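N-acylethanolamine-hydrolyzing acid amidase subunit beta (Caenorhabditis elegans, PDB 6DY3) probably acts as the catalytic subunit of a heterodimeric lysosomal amidase that degrades bioactive fatty acid amides, such as N-palmitoylethanolamine, to ethanolamine and free fatty acids. Local coordinates at residues S3-N8 against I125-K130; I13-N18 against E63-L68; V55-R60 against T213-G218. All coordinates share one frame; numbering follows the deposited sequence.

Overall arrangement
The beta-subunit opens with strand 2-7, which carries residues 3-8, and turns back at once into 13-18, its neighbour in the first antiparallel sheet. The chain then enters the second sheet, where 55-60 is followed by 63-68; this last segment meets 13-18 and closes the loop of interaction 2. Residues 125-130 return to 3-8 in interaction 1, whose longer loop encloses that of interaction 2. Much later 213-218 rejoins the first sheet beside 13-18 and faces 55-60, so interaction 3 crosses both others. Strands 2-7, 13-20 and 209-215, in that order in one sheet, face 122-127, 64-70 and 57-60 in the other, illustrating how the stacked sheets of an Ntn hydrolase are tied together.

Interaction 1 (S3-N8 against I125-K130); sequences SIVAQN and IVAGIK
Strands 3-7 and 125-127 run in roughly the same direction at 30° to each other, their axes 7.6 Å apart at closest approach. They belong to different antiparallel sheets, and their contact is part of the sheet-on-sheet core of the alpha-beta-beta-alpha sandwich of Ntn hydrolases. In register, Ser-3 lies over Ile-125 and Val-5 over Ala-127, and all four CB atoms point into the interface. Val-5 and Ile-125 share most of the filling. CG1 of Val-5 is anti to the backbone N (chi1 163°), which puts its CG2 beside that N and against CG2 of Ile-125 at 3.3 Å. The two side chains slide past one another in opposite directions, and the same Val-5 CG2 also reaches Ala-127 CB at 3.9 Å. Ile-125 sends its longer branch the other way: CG1 stands beside its backbone N, and chi2 of 86° turns CD1 to within 3.5 Å of Ser-3 CB. Ser-3 thus offers its methylene to the isoleucine while OG is hydrogen-bonded to Ser-67 OG and Asn-69 OD1 of the second sheet, close to Cys-1, the nucleophile by similarity. At the far end Gln-7 is extended, with OE1 taken up by the Asn-132 N-H and NE2 by Gly-11 O; that NE2 comes only to 3.9 Å from Lys-130 O.

Interaction 2 (I13-N18 against E63-L68); sequences IIHGRN and EYSVSL
Leu-68 O is held by two N-H groups of one guanidinium. Arg-17 NH2 makes the better bond to Leu-68 O, at 2.9 Å, from above the carbonyl plane and with the acceptor tilted out of the guanidinium plane. Arg-17 NH1 adds a weak one to the same Leu-68 O at 3.3 Å. The guanidinium itself is steadied by a bond within its own strand: Arg-17 NE donates to Asn-18 O at 3.0 Å, nearly straight at 155°, with that oxygen in the guanidinium plane but the donor well above the carbonyl plane of Asn-18. CG of Arg-17, anti to the backbone N, lies 3.6 Å from Ser-67 CB; the bend at chi2 (-93°) then swings the rest of the chain, and with it the guanidinium, toward Leu-68 O. Cys-1, by similarity the nucleophile, lies beside the Arg-17 side chain, and a positive charge here is consistent with the importance for activity assigned to Arg-17 by similarity.

His-15 is pinned at both nitrogens by serines along the ring edge. ND1 meets Ser-65 OG at 3.0 Å, and at the other end NE2 meets Ser-67 OG, also at 3.0 Å; both bonds are bent. Ser-67 OG has Ser-3 OG as a further partner, so the ring is part of a buried polar chain, and the nearby arginine would probably disfavour a positive charge on the ring.

Strands 13-18 and 64-68 cross at 25° as members of the two stacked sheets of the Ntn fold. Segment 13-18 is flanked by strands 2-7 and 209-215. On the far face of the other sheet helix 92-102 packs on Tyr-64 and Val-66, and Leu-68 touches Tyr-99 of the alpha-subunit.

Interaction 3 (V55-R60 against T213-G218); sequences VLTGQR and TVMVPG
Met-215 can be followed from its own strand to the facing sheet. Its CB points across the interface and passes Gln-59 OE1 at 4.1 Å. CG stands beside the backbone N, anti to the carbonyl carbon (chi1 -69°), and the chain stays extended as far as the sulfur. SD lies 3.5 Å from Gly-58 O and also touches CB of Gln-59. There the chain bends (chi3 -68°), carrying the terminal CE obliquely across Thr-57 to rest 3.8 Å from its CG2. That same Thr-57 methyl meets CG2 of Thr-213 tip to tip at 4.0 Å. Both threonines therefore present carbon to the interface, while their hydroxyls are engaged outside the pair: Thr-57 OG1 receives a weak bond from Arg-17, and Thr-213 OG1 pairs with Thr-230 OG1.

Beyond the methionine a single water joins the direct contacts. The extended Gln-59 brings OE1 to 3.5 Å from Pro-217 CA, and the water donates to Gln-59 OE1 at 2.5 Å. This water in turn accepts the backbone N-H of Val-216 at 2.8 Å, bridging the sheets just where strand 213-215 gives way to loop.

Strands 57-60 and 213-215, 21° apart in direction, extend the face-to-face packing of the alpha-beta-beta-alpha sandwich. Phe-226 of helix 222-226 packs against Gln-59, Thr-213 and Met-215, helix 192-199 lies behind Val-214, and strands 64-70 and 13-20 continue the two sheets alongside.

Interaction 1 (S3-N8 against I125-K130)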
ATOM      1  N   SER B   3      -4.928  -6.356  -5.851  1.00 26.60           N
ATOM      2  CA  SER B   3      -4.235  -5.469  -6.773  1.00 27.88           C
ATOM      3  C   SER B   3      -4.344  -6.045  -8.172  1.00 27.67           C
ATOM      4  O   SER B   3      -4.052  -7.226  -8.384  1.00 27.29           O
ATOM      5  CB  SER B   3      -2.768  -5.298  -6.381  1.00 28.15           C
ATOM      6  OG  SER B   3      -2.652  -4.542  -5.190  1.00 30.49           O
ATOM      7  N   ILE B   4      -4.730  -5.202  -9.124  1.00 29.58           N
ATOM      8  CA  ILE B   4      -4.928  -5.609 -10.507  1.00 31.28           C
ATOM      9  C   ILE B   4      -4.162  -4.649 -11.402  1.00 30.07           C
ATOM     10  O   ILE B   4      -4.141  -3.440 -11.154  1.00 30.48           O
ATOM     11  CB  ILE B   4      -6.422  -5.627 -10.896  1.00 31.26           C
ATOM     12  CG1 ILE B   4      -7.222  -6.479  -9.909  1.00 29.57           C
ATOM     13  CG2 ILE B   4      -6.592  -6.148 -12.329  1.00 30.56           C
ATOM     14  CD1 ILE B   4      -8.731  -6.415 -10.129  1.00 30.23           C
ATOM     15  N   VAL B   5      -3.516  -5.200 -12.427  1.00 30.93           N
ATOM     16  CA  VAL B   5      -2.888  -4.425 -13.488  1.00 34.61           C
ATOM     17  C   VAL B   5      -3.329  -5.015 -14.819  1.00 35.94           C
ATOM     18  O   VAL B   5      -3.271  -6.234 -15.007  1.00 36.26           O
ATOM     19  CB  VAL B   5      -1.355  -4.426 -13.366  1.00 36.25           C
ATOM     20  CG1 VAL B   5      -0.698  -3.988 -14.685  1.00 42.75           C
ATOM     21  CG2 VAL B   5      -0.939  -3.503 -12.245  1.00 37.76           C
ATOM     22  N   ALA B   6      -3.757  -4.151 -15.743  1.00 35.92           N
ATOM     23  CA  ALA B   6      -4.253  -4.585 -17.043  1.00 39.92           C
ATOM     24  C   ALA B   6      -3.812  -3.611 -18.127  1.00 40.88           C
ATOM     25  O   ALA B   6      -3.795  -2.395 -17.912  1.00 37.74           O
ATOM     26  CB  ALA B   6      -5.786  -4.706 -17.048  1.00 37.74           C
ATOM     27  N   GLN B   7      -3.458  -4.150 -19.293  1.00 43.88           N
ATOM     28  CA  GLN B   7      -3.128  -3.343 -20.461  1.00 48.70           C
ATOM     29  C   GLN B   7      -4.136  -3.640 -21.565  1.00 49.48           C
ATOM     30  O   GLN B   7      -4.265  -4.790 -22.000  1.00 52.02           O
ATOM     31  CB  GLN B   7      -1.701  -3.615 -20.938  1.00 47.97           C
ATOM     32  CG  GLN B   7      -1.267  -2.690 -22.053  1.00 49.99           C
ATOM     33  CD  GLN B   7       0.165  -2.908 -22.488  1.00 51.76           C
ATOM     34  OE1 GLN B   7       0.825  -3.863 -22.079  1.00 50.25           O
ATOM     35  NE2 GLN B   7       0.663  -2.001 -23.306  1.00 55.59           N
ATOM     36  N   ASN B   8      -4.848  -2.609 -22.013  1.00 42.94           N
ATOM     37  CA  ASN B   8      -5.886  -2.810 -23.010  1.00 42.34           C
ATOM     38  C   ASN B   8      -5.265  -2.894 -24.402  1.00 48.38           C
ATOM     39  O   ASN B   8      -4.045  -2.831 -24.578  1.00 45.57           O
ATOM     40  CB  ASN B   8      -6.932  -1.697 -22.929  1.00 41.48           C
ATOM     41  CG  ASN B   8      -6.354  -0.324 -23.201  1.00 43.67           C
ATOM     42  OD1 ASN B   8      -5.265  -0.188 -23.757  1.00 46.72           O
ATOM     43  ND2 ASN B   8      -7.092   0.709 -22.821  1.00 43.64           N
ATOM     44  N   ILE B 125       3.041  -4.856  -6.820  1.00 26.13           N
ATOM     45  CA  ILE B 125       2.437  -4.752  -8.144  1.00 27.19           C
ATOM     46  C   ILE B 125       2.803  -3.389  -8.707  1.00 26.68           C
ATOM     47  O   ILE B 125       2.511  -2.357  -8.091  1.00 25.93           O
ATOM     48  CB  ILE B 125       0.913  -4.940  -8.087  1.00 27.48           C
ATOM     49  CG1 ILE B 125       0.558  -6.365  -7.645  1.00 28.64           C
ATOM     50  CG2 ILE B 125       0.278  -4.630  -9.433  1.00 26.67           C
ATOM     51  CD1 ILE B 125       0.513  -6.570  -6.142  1.00 27.50           C
ATOM     52  N   VAL B 126       3.427  -3.384  -9.880  1.00 32.99           N
ATOM     53  CA  VAL B 126       3.925  -2.165 -10.502  1.00 39.29           C
ATOM     54  C   VAL B 126       3.316  -2.047 -11.892  1.00 39.55           C
ATOM     55  O   VAL B 126       3.249  -3.031 -12.639  1.00 37.91           O
ATOM     56  CB  VAL B 126       5.468  -2.158 -10.579  1.00 42.44           C
ATOM     57  CG1 VAL B 126       5.979  -0.773 -10.965  1.00 44.47           C
ATOM     58  CG2 VAL B 126       6.078  -2.613  -9.260  1.00 43.22           C
ATOM     59  N   ALA B 127       2.877  -0.839 -12.237  1.00 38.99           N
ATOM     60  CA  ALA B 127       2.283  -0.550 -13.533  1.00 39.28           C
ATOM     61  C   ALA B 127       3.048   0.582 -14.204  1.00 42.07           C
ATOM     62  O   ALA B 127       3.427   1.560 -13.552  1.00 42.74           O
ATOM     63  CB  ALA B 127       0.806  -0.172 -13.385  1.00 34.54           C
ATOM     64  N   GLY B 128       3.267   0.450 -15.510  1.00 44.00           N
ATOM     65  CA  GLY B 128       4.047   1.424 -16.249  1.00 45.89           C
ATOM     66  C   GLY B 128       3.278   2.119 -17.353  1.00 44.85           C
ATOM     67  O   GLY B 128       2.068   2.344 -17.242  1.00 42.14           O
ATOM     68  N   ILE B 129       3.981   2.466 -18.433  1.00 45.66           N
ATOM     69  CA  ILE B 129       3.397   3.250 -19.516  1.00 42.02           C
ATOM     70  C   ILE B 129       3.672   2.588 -20.861  1.00 44.70           C
ATOM     71  O   ILE B 129       2.863   2.692 -21.790  1.00 44.32           O
ATOM     72  CB  ILE B 129       3.932   4.691 -19.486  1.00 39.52           C
ATOM     73  CG1 ILE B 129       5.452   4.690 -19.673  1.00 44.92           C
ATOM     74  CG2 ILE B 129       3.526   5.369 -18.177  1.00 38.45           C
ATOM     75  CD1 ILE B 129       6.105   6.065 -19.550  1.00 51.76           C
ATOM     76  N   LYS B 130       4.800   1.888 -20.975  1.00 48.53           N
ATOM     77  CA  LYS B 130       5.164   1.237 -22.225  1.00 51.53           C
ATOM     78  C   LYS B 130       4.554  -0.165 -22.283  1.00 54.30           C
ATOM     79  O   LYS B 130       3.814  -0.589 -21.393  1.00 57.50           O
ATOM     80  CB  LYS B 130       6.683   1.201 -22.383  1.00 50.12           C
ATOM     81  CG  LYS B 130       7.297   2.566 -22.636  1.00 51.76           C
ATOM     82  CD  LYS B 130       8.786   2.617 -22.311  1.00 55.59           C
ATOM     83  CE  LYS B 130       9.567   1.511 -22.996  1.00 58.56           C
ATOM     84  NZ  LYS B 130      10.997   1.519 -22.596  1.00 60.00           N
TER

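Interaction 2 (I13-N18 against E63-L68)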
ATOM      1  N   ILE B  13      -2.305   1.237 -19.670  1.00 44.39           N
ATOM      2  CA  ILE B  13      -2.081   0.368 -18.519  1.00 41.68           C
ATOM      3  C   ILE B  13      -2.845   0.943 -17.333  1.00 41.02           C
ATOM      4  O   ILE B  13      -2.638   2.103 -16.954  1.00 39.29           O
ATOM      5  CB  ILE B  13      -0.583   0.225 -18.210  1.00 39.39           C
ATOM      6  CG1 ILE B  13       0.131  -0.362 -19.432  1.00 40.92           C
ATOM      7  CG2 ILE B  13      -0.373  -0.654 -16.979  1.00 37.66           C
ATOM      8  CD1 ILE B  13       1.604  -0.600 -19.248  1.00 44.05           C
ATOM      9  N   ILE B  14      -3.721   0.128 -16.744  1.00 41.20           N
ATOM     10  CA  ILE B  14      -4.584   0.541 -15.643  1.00 40.43           C
ATOM     11  C   ILE B  14      -4.220  -0.259 -14.401  1.00 37.99           C
ATOM     12  O   ILE B  14      -4.031  -1.478 -14.467  1.00 36.87           O
ATOM     13  CB  ILE B  14      -6.078   0.358 -15.990  1.00 41.54           C
ATOM     14  CG1 ILE B  14      -6.447   1.195 -17.218  1.00 47.48           C
ATOM     15  CG2 ILE B  14      -6.959   0.744 -14.810  1.00 40.93           C
ATOM     16  CD1 ILE B  14      -6.319   0.456 -18.530  1.00 50.48           C
ATOM     17  N   HIS B  15      -4.149   0.431 -13.264  1.00 35.88           N
ATOM     18  CA  HIS B  15      -3.778  -0.173 -11.989  1.00 32.79           C
ATOM     19  C   HIS B  15      -4.941   0.010 -11.023  1.00 33.67           C
ATOM     20  O   HIS B  15      -5.253   1.140 -10.628  1.00 33.21           O
ATOM     21  CB  HIS B  15      -2.504   0.461 -11.435  1.00 32.72           C
ATOM     22  CG  HIS B  15      -1.947  -0.246 -10.238  1.00 33.19           C
ATOM     23  ND1 HIS B  15      -0.634  -0.117  -9.844  1.00 33.50           N
ATOM     24  CD2 HIS B  15      -2.521  -1.096  -9.354  1.00 31.95           C
ATOM     25  CE1 HIS B  15      -0.423  -0.852  -8.767  1.00 30.97           C
ATOM     26  NE2 HIS B  15      -1.553  -1.457  -8.450  1.00 30.57           N
ATOM     27  N   GLY B  16      -5.576  -1.096 -10.645  1.00 35.32           N
ATOM     28  CA  GLY B  16      -6.677  -1.082  -9.700  1.00 35.33           C
ATOM     29  C   GLY B  16      -6.252  -1.716  -8.390  1.00 32.68           C
ATOM     30  O   GLY B  16      -5.470  -2.667  -8.372  1.00 31.92           O
ATOM     31  N   ARG B  17      -6.793  -1.203  -7.289  1.00 30.79           N
ATOM     32  CA  ARG B  17      -6.358  -1.653  -5.976  1.00 29.39           C
ATOM     33  C   ARG B  17      -7.494  -1.523  -4.973  1.00 29.19           C
ATOM     34  O   ARG B  17      -8.051  -0.438  -4.797  1.00 29.92           O
ATOM     35  CB  ARG B  17      -5.141  -0.846  -5.504  1.00 32.62           C
ATOM     36  CG  ARG B  17      -4.299  -1.567  -4.461  1.00 33.92           C
ATOM     37  CD  ARG B  17      -4.709  -1.215  -3.051  1.00 32.89           C
ATOM     38  NE  ARG B  17      -4.350  -2.278  -2.122  1.00 33.43           N
ATOM     39  CZ  ARG B  17      -3.174  -2.404  -1.523  1.00 33.59           C
ATOM     40  NH1 ARG B  17      -2.217  -1.520  -1.735  1.00 34.34           N
ATOM     41  NH2 ARG B  17      -2.968  -3.420  -0.698  1.00 36.18           N
ATOM     42  N   ASN B  18      -7.808  -2.625  -4.304  1.00 30.23           N
ATOM     43  CA  ASN B  18      -8.694  -2.627  -3.151  1.00 28.81           C
ATOM     44  C   ASN B  18      -7.866  -2.913  -1.910  1.00 27.64           C
ATOM     45  O   ASN B  18      -6.989  -3.777  -1.932  1.00 26.91           O
ATOM     46  CB  ASN B  18      -9.792  -3.680  -3.290  1.00 28.82           C
ATOM     47  CG  ASN B  18     -10.957  -3.212  -4.136  1.00 30.27           C
ATOM     48  OD1 ASN B  18     -10.905  -2.150  -4.757  1.00 34.28           O
ATOM     49  ND2 ASN B  18     -12.018  -4.008  -4.171  1.00 29.77           N
ATOM     50  N   GLU B  63       4.918   8.121 -14.875  1.00 55.49           N
ATOM     51  CA  GLU B  63       5.966   7.110 -14.990  1.00 59.93           C
ATOM     52  C   GLU B  63       5.495   5.734 -14.541  1.00 53.39           C
ATOM     53  O   GLU B  63       5.547   4.788 -15.334  1.00 55.20           O
ATOM     54  CB  GLU B  63       7.201   7.559 -14.200  1.00 64.55           C
ATOM     55  CG  GLU B  63       7.773   8.894 -14.683  1.00 67.97           C
ATOM     56  CD  GLU B  63       8.395   8.810 -16.080  1.00 71.44           C
ATOM     57  OE1 GLU B  63       8.540   7.690 -16.616  1.00 71.63           O
ATOM     58  OE2 GLU B  63       8.737   9.871 -16.646  1.00 74.93           O
ATOM     59  N   TYR B  64       5.061   5.578 -13.294  1.00 39.82           N
ATOM     60  CA  TYR B  64       4.625   4.271 -12.824  1.00 35.67           C
ATOM     61  C   TYR B  64       3.792   4.430 -11.561  1.00 33.56           C
ATOM     62  O   TYR B  64       3.825   5.469 -10.893  1.00 29.40           O
ATOM     63  CB  TYR B  64       5.814   3.350 -12.541  1.00 34.10           C
ATOM     64  CG  TYR B  64       6.712   3.846 -11.432  1.00 37.03           C
ATOM     65  CD1 TYR B  64       6.553   3.388 -10.130  1.00 36.83           C
ATOM     66  CD2 TYR B  64       7.717   4.767 -11.680  1.00 39.45           C
ATOM     67  CE1 TYR B  64       7.368   3.830  -9.111  1.00 34.32           C
ATOM     68  CE2 TYR B  64       8.539   5.215 -10.664  1.00 39.95           C
ATOM     69  CZ  TYR B  64       8.359   4.744  -9.383  1.00 37.97           C
ATOM     70  OH  TYR B  64       9.175   5.189  -8.371  1.00 40.98           O
ATOM     71  N   SER B  65       3.064   3.367 -11.232  1.00 32.73           N
ATOM     72  CA  SER B  65       2.318   3.278  -9.990  1.00 33.76           C
ATOM     73  C   SER B  65       2.640   1.949  -9.317  1.00 35.27           C
ATOM     74  O   SER B  65       3.059   0.985  -9.964  1.00 31.40           O
ATOM     75  CB  SER B  65       0.801   3.421 -10.225  1.00 33.15           C
ATOM     76  OG  SER B  65       0.325   2.436 -11.119  1.00 34.61           O
ATOM     77  N   VAL B  66       2.453   1.909  -7.999  1.00 37.10           N
ATOM     78  CA  VAL B  66       2.827   0.746  -7.205  1.00 35.91           C
ATOM     79  C   VAL B  66       1.798   0.535  -6.104  1.00 32.03           C
ATOM     80  O   VAL B  66       1.212   1.487  -5.582  1.00 28.85           O
ATOM     81  CB  VAL B  66       4.243   0.893  -6.608  1.00 31.75           C
ATOM     82  CG1 VAL B  66       4.325   2.122  -5.739  1.00 28.39           C
ATOM     83  CG2 VAL B  66       4.611  -0.346  -5.819  1.00 35.82           C
ATOM     84  N   SER B  67       1.558  -0.737  -5.782  1.00 31.38           N
ATOM     85  CA  SER B  67       0.764  -1.126  -4.623  1.00 33.62           C
ATOM     86  C   SER B  67       1.362  -2.389  -4.012  1.00 32.49           C
ATOM     87  O   SER B  67       1.866  -3.263  -4.723  1.00 33.72           O
ATOM     88  CB  SER B  67      -0.711  -1.370  -4.990  1.00 31.81           C
ATOM     89  OG  SER B  67      -0.868  -2.548  -5.764  1.00 30.78           O
ATOM     90  N   LEU B  68       1.288  -2.489  -2.688  1.00 27.85           N
ATOM     91  CA  LEU B  68       1.856  -3.618  -1.964  1.00 31.16           C
ATOM     92  C   LEU B  68       0.748  -4.414  -1.288  1.00 31.23           C
ATOM     93  O   LEU B  68      -0.104  -3.844  -0.601  1.00 27.90           O
ATOM     94  CB  LEU B  68       2.871  -3.152  -0.920  1.00 32.04           C
ATOM     95  CG  LEU B  68       3.563  -4.280  -0.157  1.00 29.92           C
ATOM     96  CD1 LEU B  68       5.057  -4.031  -0.067  1.00 26.24           C
ATOM     97  CD2 LEU B  68       2.952  -4.427   1.228  1.00 31.81           C
TER

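Interaction 3 (V55-R60 against T213-G218)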
ATOM      1  N   VAL B  55       4.125   4.885   2.352  1.00 31.22           N
ATOM      2  CA  VAL B  55       3.212   4.719   1.224  1.00 33.05           C
ATOM      3  C   VAL B  55       3.141   3.245   0.851  1.00 30.90           C
ATOM      4  O   VAL B  55       4.173   2.618   0.590  1.00 29.48           O
ATOM      5  CB  VAL B  55       3.643   5.550  -0.002  1.00 36.17           C
ATOM      6  CG1 VAL B  55       2.660   5.337  -1.168  1.00 34.15           C
ATOM      7  CG2 VAL B  55       3.742   7.022   0.353  1.00 40.14           C
ATOM      8  N   LEU B  56       1.922   2.703   0.795  1.00 30.80           N
ATOM      9  CA  LEU B  56       1.691   1.359   0.288  1.00 32.40           C
ATOM     10  C   LEU B  56       0.857   1.334  -0.986  1.00 31.74           C
ATOM     11  O   LEU B  56       0.766   0.278  -1.625  1.00 29.55           O
ATOM     12  CB  LEU B  56       1.008   0.489   1.355  1.00 35.72           C
ATOM     13  CG  LEU B  56       1.815   0.283   2.641  1.00 35.65           C
ATOM     14  CD1 LEU B  56       1.008  -0.511   3.645  1.00 36.54           C
ATOM     15  CD2 LEU B  56       3.150  -0.404   2.363  1.00 31.70           C
ATOM     16  N   THR B  57       0.252   2.455  -1.368  1.00 36.27           N
ATOM     17  CA  THR B  57      -0.440   2.604  -2.645  1.00 38.35           C
ATOM     18  C   THR B  57      -0.066   3.983  -3.165  1.00 37.26           C
ATOM     19  O   THR B  57      -0.485   4.991  -2.589  1.00 39.18           O
ATOM     20  CB  THR B  57      -1.959   2.480  -2.487  1.00 43.27           C
ATOM     21  OG1 THR B  57      -2.284   1.278  -1.779  1.00 44.52           O
ATOM     22  CG2 THR B  57      -2.648   2.481  -3.852  1.00 43.04           C
ATOM     23  N   GLY B  58       0.729   4.034  -4.234  1.00 32.28           N
ATOM     24  CA  GLY B  58       1.294   5.294  -4.671  1.00 32.59           C
ATOM     25  C   GLY B  58       1.592   5.322  -6.152  1.00 35.31           C
ATOM     26  O   GLY B  58       1.465   4.320  -6.860  1.00 32.89           O
ATOM     27  N   GLN B  59       2.014   6.502  -6.609  1.00 43.55           N
ATOM     28  CA  GLN B  59       2.183   6.760  -8.030  1.00 42.64           C
ATOM     29  C   GLN B  59       3.281   7.791  -8.250  1.00 41.04           C
ATOM     30  O   GLN B  59       3.338   8.815  -7.563  1.00 37.65           O
ATOM     31  CB  GLN B  59       0.877   7.265  -8.654  1.00 40.11           C
ATOM     32  CG  GLN B  59       0.960   7.524 -10.145  1.00 41.32           C
ATOM     33  CD  GLN B  59      -0.286   8.194 -10.682  1.00 42.86           C
ATOM     34  OE1 GLN B  59      -1.017   7.611 -11.481  1.00 44.47           O
ATOM     35  NE2 GLN B  59      -0.530   9.432 -10.255  1.00 42.77           N
ATOM     36  N   ARG B  60       4.147   7.512  -9.224  1.00 40.96           N
ATOM     37  CA  ARG B  60       5.069   8.509  -9.743  1.00 42.52           C
ATOM     38  C   ARG B  60       4.430   9.087 -11.004  1.00 40.83           C
ATOM     39  O   ARG B  60       4.515   8.464 -12.073  1.00 40.62           O
ATOM     40  CB  ARG B  60       6.424   7.876 -10.059  1.00 44.22           C
ATOM     41  CG  ARG B  60       7.459   8.821 -10.634  1.00 45.96           C
ATOM     42  CD  ARG B  60       8.253   9.513  -9.547  1.00 48.16           C
ATOM     43  NE  ARG B  60       9.520  10.040 -10.050  1.00 50.11           N
ATOM     44  CZ  ARG B  60      10.416  10.673  -9.302  1.00 51.02           C
ATOM     45  NH1 ARG B  60      10.194  10.865  -8.007  1.00 52.66           N
ATOM     46  NH2 ARG B  60      11.540  11.118  -9.849  1.00 51.17           N
ATOM     47  N   THR B 213      -9.362   2.099  -5.407  1.00 27.30           N
ATOM     48  CA  THR B 213      -8.669   3.152  -6.132  1.00 27.99           C
ATOM     49  C   THR B 213      -8.258   2.649  -7.507  1.00 28.25           C
ATOM     50  O   THR B 213      -8.098   1.447  -7.736  1.00 27.73           O
ATOM     51  CB  THR B 213      -7.435   3.655  -5.360  1.00 27.77           C
ATOM     52  OG1 THR B 213      -6.919   4.839  -5.982  1.00 28.99           O
ATOM     53  CG2 THR B 213      -6.352   2.603  -5.321  1.00 27.25           C
ATOM     54  N   VAL B 214      -8.108   3.595  -8.428  1.00 29.15           N
ATOM     55  CA  VAL B 214      -7.627   3.318  -9.773  1.00 29.62           C
ATOM     56  C   VAL B 214      -6.514   4.306 -10.081  1.00 30.90           C
ATOM     57  O   VAL B 214      -6.616   5.495  -9.756  1.00 30.69           O
ATOM     58  CB  VAL B 214      -8.752   3.419 -10.826  1.00 31.67           C
ATOM     59  CG1 VAL B 214      -8.208   3.122 -12.219  1.00 31.85           C
ATOM     60  CG2 VAL B 214      -9.907   2.476 -10.486  1.00 29.99           C
ATOM     61  N   MET B 215      -5.458   3.814 -10.715  1.00 33.34           N
ATOM     62  CA  MET B 215      -4.313   4.631 -11.089  1.00 33.46           C
ATOM     63  C   MET B 215      -3.959   4.330 -12.534  1.00 37.11           C
ATOM     64  O   MET B 215      -3.863   3.161 -12.922  1.00 37.46           O
ATOM     65  CB  MET B 215      -3.113   4.361 -10.180  1.00 34.13           C
ATOM     66  CG  MET B 215      -3.292   4.858  -8.757  1.00 36.43           C
ATOM     67  SD  MET B 215      -1.876   4.461  -7.711  1.00 35.37           S
ATOM     68  CE  MET B 215      -2.010   2.677  -7.607  1.00 40.38           C
ATOM     69  N   VAL B 216      -3.799   5.380 -13.330  1.00 39.15           N
ATOM     70  CA  VAL B 216      -3.327   5.255 -14.704  1.00 37.63           C
ATOM     71  C   VAL B 216      -2.111   6.161 -14.844  1.00 39.13           C
ATOM     72  O   VAL B 216      -2.252   7.322 -15.248  1.00 43.04           O
ATOM     73  CB  VAL B 216      -4.421   5.626 -15.714  1.00 38.34           C
ATOM     74  CG1 VAL B 216      -4.007   5.190 -17.114  1.00 40.16           C
ATOM     75  CG2 VAL B 216      -5.762   5.011 -15.317  1.00 36.99           C
ATOM     76  N   PRO B 217      -0.908   5.695 -14.508  1.00 39.44           N
ATOM     77  CA  PRO B 217       0.255   6.594 -14.554  1.00 38.48           C
ATOM     78  C   PRO B 217       0.547   7.144 -15.938  1.00 39.30           C
ATOM     79  O   PRO B 217       1.155   8.216 -16.044  1.00 39.37           O
ATOM     80  CB  PRO B 217       1.400   5.710 -14.041  1.00 37.56           C
ATOM     81  CG  PRO B 217       0.943   4.314 -14.270  1.00 36.37           C
ATOM     82  CD  PRO B 217      -0.538   4.333 -14.089  1.00 35.74           C
ATOM     83  N   GLY B 218       0.123   6.463 -17.001  1.00 39.57           N
ATOM     84  CA  GLY B 218       0.403   6.930 -18.347  1.00 43.07           C
ATOM     85  C   GLY B 218      -0.409   8.131 -18.788  1.00 46.87           C
ATOM     86  O   GLY B 218      -0.086   8.719 -19.826  1.00 50.71           O
TER
HETATM   87  O   HOH W   1      -3.432   7.833 -12.088  1.00 30.61           O